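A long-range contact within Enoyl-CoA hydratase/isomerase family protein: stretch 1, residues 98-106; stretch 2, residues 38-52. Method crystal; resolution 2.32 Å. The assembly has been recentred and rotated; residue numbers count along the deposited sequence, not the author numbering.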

# COMPACT_ATOMS: atom_id res chain seq x y z
N LEU B 98 4.23 -11.98 -16.01
CA LEU B 98 3.81 -10.67 -16.52
C LEU B 98 2.43 -10.84 -17.16
O LEU B 98 1.46 -10.23 -16.72
CB LEU B 98 4.80 -10.15 -17.57
CG LEU B 98 5.47 -8.78 -17.41
CD1 LEU B 98 6.36 -8.50 -18.63
CD2 LEU B 98 4.44 -7.67 -17.23
N ASP B 99 2.36 -11.76 -18.13
CA ASP B 99 1.14 -12.12 -18.87
C ASP B 99 -0.02 -12.54 -17.96
O ASP B 99 -1.17 -12.28 -18.28
CB ASP B 99 1.44 -13.29 -19.82
CG ASP B 99 1.90 -12.85 -21.19
OD1 ASP B 99 2.26 -11.67 -21.41
OD2 ASP B 99 1.89 -13.73 -22.08
N LEU B 100 0.31 -13.22 -16.86
CA LEU B 100 -0.65 -13.71 -15.88
C LEU B 100 -1.22 -12.60 -14.99
O LEU B 100 -2.41 -12.62 -14.65
CB LEU B 100 -0.01 -14.83 -15.03
CG LEU B 100 -0.85 -15.51 -13.94
CD1 LEU B 100 -2.04 -16.22 -14.56
CD2 LEU B 100 0.01 -16.46 -13.13
N ALA B 101 -0.38 -11.64 -14.63
CA ALA B 101 -0.81 -10.52 -13.80
C ALA B 101 -1.58 -9.50 -14.63
O ALA B 101 -2.52 -8.89 -14.13
CB ALA B 101 0.36 -9.88 -13.10
N HIS B 102 -1.19 -9.36 -15.90
CA HIS B 102 -1.84 -8.43 -16.84
C HIS B 102 -2.96 -9.10 -17.66
O HIS B 102 -3.47 -8.52 -18.62
CB HIS B 102 -0.81 -7.81 -17.82
CG HIS B 102 0.04 -6.73 -17.22
ND1 HIS B 102 -0.13 -6.24 -15.94
CD2 HIS B 102 1.09 -6.05 -17.74
CE1 HIS B 102 0.78 -5.31 -15.70
NE2 HIS B 102 1.53 -5.18 -16.77
N CYS B 103 -3.35 -10.32 -17.27
CA CYS B 103 -4.40 -11.08 -17.94
C CYS B 103 -5.78 -10.46 -17.67
O CYS B 103 -6.17 -10.34 -16.51
CB CYS B 103 -4.38 -12.54 -17.46
SG CYS B 103 -5.65 -13.63 -18.17
N PRO B 104 -6.51 -10.05 -18.73
CA PRO B 104 -7.84 -9.43 -18.64
C PRO B 104 -8.88 -10.28 -17.91
O PRO B 104 -9.78 -9.74 -17.28
CB PRO B 104 -8.23 -9.23 -20.10
CG PRO B 104 -6.93 -9.04 -20.76
CD PRO B 104 -6.09 -10.11 -20.14
N LYS B 105 -8.74 -11.61 -18.02
CA LYS B 105 -9.64 -12.57 -17.38
C LYS B 105 -9.17 -12.87 -15.95
O LYS B 105 -7.96 -12.96 -15.72
CB LYS B 105 -9.71 -13.86 -18.21
CG LYS B 105 -10.37 -13.64 -19.55
CD LYS B 105 -10.34 -14.82 -20.46
CE LYS B 105 -10.65 -14.36 -21.88
NZ LYS B 105 -10.82 -15.49 -22.81
N PRO B 106 -10.10 -12.96 -14.97
CA PRO B 106 -9.75 -13.23 -13.57
C PRO B 106 -8.97 -14.51 -13.32
O PRO B 106 -9.28 -15.56 -13.89
CB PRO B 106 -11.10 -13.30 -12.87
CG PRO B 106 -11.95 -12.40 -13.67
CD PRO B 106 -11.56 -12.75 -15.09
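Stretch 2 (38-52) LHDALRRAMGDDHVH

The contact between these two stretches illustrates a common way of fastening a helix and the loop that follows it: an apolar centre flanked by a histidine–aspartate hydrogen bond at one end and a buried lysine at the other. Stretch 2 enters as helix, already under way at L38, and continues as a loop through H52; stretch 1 likewise gives up helical conformation at H102 and runs on as a loop to P106. The two chains advance in the same general direction, so that L100 lies across from L42, with CA atoms 7.5 Å apart, and K105 across from H52, where the CA atoms are 6.3 Å apart.

At the first end, H39 NE2 donates an almost linear hydrogen bond to D99 OD2 at 2.7 Å, the carboxylate oxygen lying near the plane of the imidazole ring. One helical turn on, L42, with chi1 t and chi2 p, points toward stretch 1 and sets its CD2 4.1 Å from L100 CB and its CD1 4.1 Å from C103 SG. A turn later, selenomethionine M46 extends the apolar patch: its CG packs 3.5 Å from C103 SG, while its CE reaches to 4.4 Å from P104 CD.

K105 supplies the far anchor. Its nearly extended side chain carries the ammonium group into a cluster of backbone carbonyls where stretch 2 turns after its helix. K105 NZ donates hydrogen bonds to A45 O at 2.9 Å and V51 O at 3.1 Å, and lies 2.8 Å from D48 O. A single lysine thus ties A45, in the helical part, to V51 in the loop. Nearer the backbone, K105 CB and P106 CD rest 3.6 and 3.7 Å from H52 O, although the CA-to-CB bond of H52 points away.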

# COMPACT_ATOMS: atom_id res chain seq x y z
N LEU B 38 2.44 -23.90 -18.71
CA LEU B 38 1.57 -22.92 -18.05
C LEU B 38 1.32 -21.72 -18.93
O LEU B 38 0.23 -21.16 -18.91
CB LEU B 38 2.15 -22.47 -16.72
CG LEU B 38 1.88 -23.31 -15.47
CD1 LEU B 38 2.79 -22.82 -14.35
CD2 LEU B 38 0.40 -23.21 -15.06
N HIS B 39 2.31 -21.36 -19.75
CA HIS B 39 2.18 -20.21 -20.64
C HIS B 39 1.34 -20.55 -21.86
O HIS B 39 0.55 -19.72 -22.31
CB HIS B 39 3.56 -19.68 -21.04
CG HIS B 39 3.61 -18.21 -21.29
ND1 HIS B 39 4.79 -17.53 -21.46
CD2 HIS B 39 2.62 -17.29 -21.46
CE1 HIS B 39 4.54 -16.26 -21.74
NE2 HIS B 39 3.23 -16.09 -21.74
N ASP B 40 1.46 -21.78 -22.35
CA ASP B 40 0.70 -22.27 -23.50
C ASP B 40 -0.78 -22.34 -23.15
O ASP B 40 -1.64 -21.98 -23.96
CB ASP B 40 1.19 -23.66 -23.92
CG ASP B 40 2.00 -23.62 -25.20
OD1 ASP B 40 3.21 -23.96 -25.16
OD2 ASP B 40 1.43 -23.26 -26.26
N ALA B 41 -1.06 -22.74 -21.91
CA ALA B 41 -2.42 -22.86 -21.38
C ALA B 41 -3.08 -21.49 -21.18
O ALA B 41 -4.29 -21.36 -21.31
CB ALA B 41 -2.40 -23.63 -20.06
N LEU B 42 -2.25 -20.50 -20.90
CA LEU B 42 -2.68 -19.12 -20.68
C LEU B 42 -2.91 -18.38 -22.00
O LEU B 42 -3.87 -17.62 -22.11
CB LEU B 42 -1.66 -18.39 -19.81
CG LEU B 42 -1.95 -16.93 -19.42
CD1 LEU B 42 -3.16 -16.85 -18.50
CD2 LEU B 42 -0.73 -16.36 -18.76
N ARG B 43 -2.04 -18.61 -22.99
CA ARG B 43 -2.16 -17.98 -24.32
C ARG B 43 -3.43 -18.45 -25.01
O ARG B 43 -4.12 -17.66 -25.66
CB ARG B 43 -0.95 -18.28 -25.20
CG ARG B 43 0.31 -17.52 -24.83
CD ARG B 43 1.41 -17.80 -25.84
NE ARG B 43 2.74 -17.52 -25.30
CZ ARG B 43 3.61 -18.45 -24.91
NH1 ARG B 43 3.30 -19.74 -24.99
NH2 ARG B 43 4.81 -18.09 -24.46
N ARG B 44 -3.76 -19.72 -24.79
CA ARG B 44 -4.95 -20.34 -25.36
C ARG B 44 -6.21 -19.91 -24.61
O ARG B 44 -7.25 -19.73 -25.23
CB ARG B 44 -4.83 -21.87 -25.34
CG ARG B 44 -3.78 -22.43 -26.31
CD ARG B 44 -3.73 -23.96 -26.33
NE ARG B 44 -3.19 -24.54 -25.09
CZ ARG B 44 -3.84 -25.39 -24.30
NH1 ARG B 44 -5.08 -25.78 -24.60
NH2 ARG B 44 -3.27 -25.83 -23.20
N ALA B 45 -6.08 -19.70 -23.30
CA ALA B 45 -7.20 -19.28 -22.45
C ALA B 45 -7.63 -17.85 -22.73
O ALA B 45 -8.82 -17.54 -22.75
CB ALA B 45 -6.84 -19.44 -20.99
N MSE B 46 -6.64 -16.98 -22.95
CA MSE B 46 -6.89 -15.56 -23.24
C MSE B 46 -7.48 -15.33 -24.63
O MSE B 46 -8.04 -14.27 -24.90
CB MSE B 46 -5.61 -14.75 -23.06
CG MSE B 46 -5.36 -14.35 -21.62
SE MSE B 46 -3.54 -13.80 -21.18
CE MSE B 46 -3.22 -12.40 -22.52
N GLY B 47 -7.38 -16.36 -25.48
CA GLY B 47 -7.91 -16.30 -26.83
C GLY B 47 -9.18 -17.11 -27.04
O GLY B 47 -9.77 -17.07 -28.11
N ASP B 48 -9.61 -17.82 -25.99
CA ASP B 48 -10.80 -18.67 -26.03
C ASP B 48 -12.00 -17.99 -25.34
O ASP B 48 -11.96 -17.72 -24.14
CB ASP B 48 -10.47 -20.01 -25.34
CG ASP B 48 -11.44 -21.14 -25.68
OD1 ASP B 48 -12.57 -20.88 -26.16
OD2 ASP B 48 -11.06 -22.32 -25.45
N ASP B 49 -13.07 -17.77 -26.10
CA ASP B 49 -14.30 -17.12 -25.62
C ASP B 49 -15.05 -17.97 -24.59
O ASP B 49 -15.87 -17.44 -23.83
CB ASP B 49 -15.25 -16.83 -26.80
CG ASP B 49 -14.82 -15.63 -27.63
OD1 ASP B 49 -13.62 -15.49 -27.94
OD2 ASP B 49 -15.71 -14.85 -28.02
N HIS B 50 -14.76 -19.28 -24.59
CA HIS B 50 -15.39 -20.23 -23.67
C HIS B 50 -14.79 -20.15 -22.28
O HIS B 50 -15.48 -20.41 -21.29
CB HIS B 50 -15.27 -21.66 -24.21
CG HIS B 50 -16.38 -22.05 -25.13
ND1 HIS B 50 -16.28 -21.95 -26.51
CD2 HIS B 50 -17.62 -22.53 -24.88
CE1 HIS B 50 -17.41 -22.35 -27.06
NE2 HIS B 50 -18.24 -22.71 -26.10
N VAL B 51 -13.51 -19.78 -22.22
CA VAL B 51 -12.79 -19.61 -20.95
C VAL B 51 -13.07 -18.20 -20.42
O VAL B 51 -12.66 -17.21 -21.03
CB VAL B 51 -11.26 -19.80 -21.14
CG1 VAL B 51 -10.50 -19.50 -19.84
CG2 VAL B 51 -10.97 -21.21 -21.63
N HIS B 52 -13.77 -18.13 -19.30
CA HIS B 52 -14.12 -16.85 -18.69
C HIS B 52 -13.23 -16.52 -17.49
O HIS B 52 -12.86 -15.36 -17.29
CB HIS B 52 -15.59 -16.83 -18.26
CG HIS B 52 -16.58 -16.91 -19.40
ND1 HIS B 52 -17.94 -16.80 -19.19
CD2 HIS B 52 -16.42 -17.11 -20.73
CE1 HIS B 52 -18.57 -16.94 -20.34
NE2 HIS B 52 -17.67 -17.13 -21.29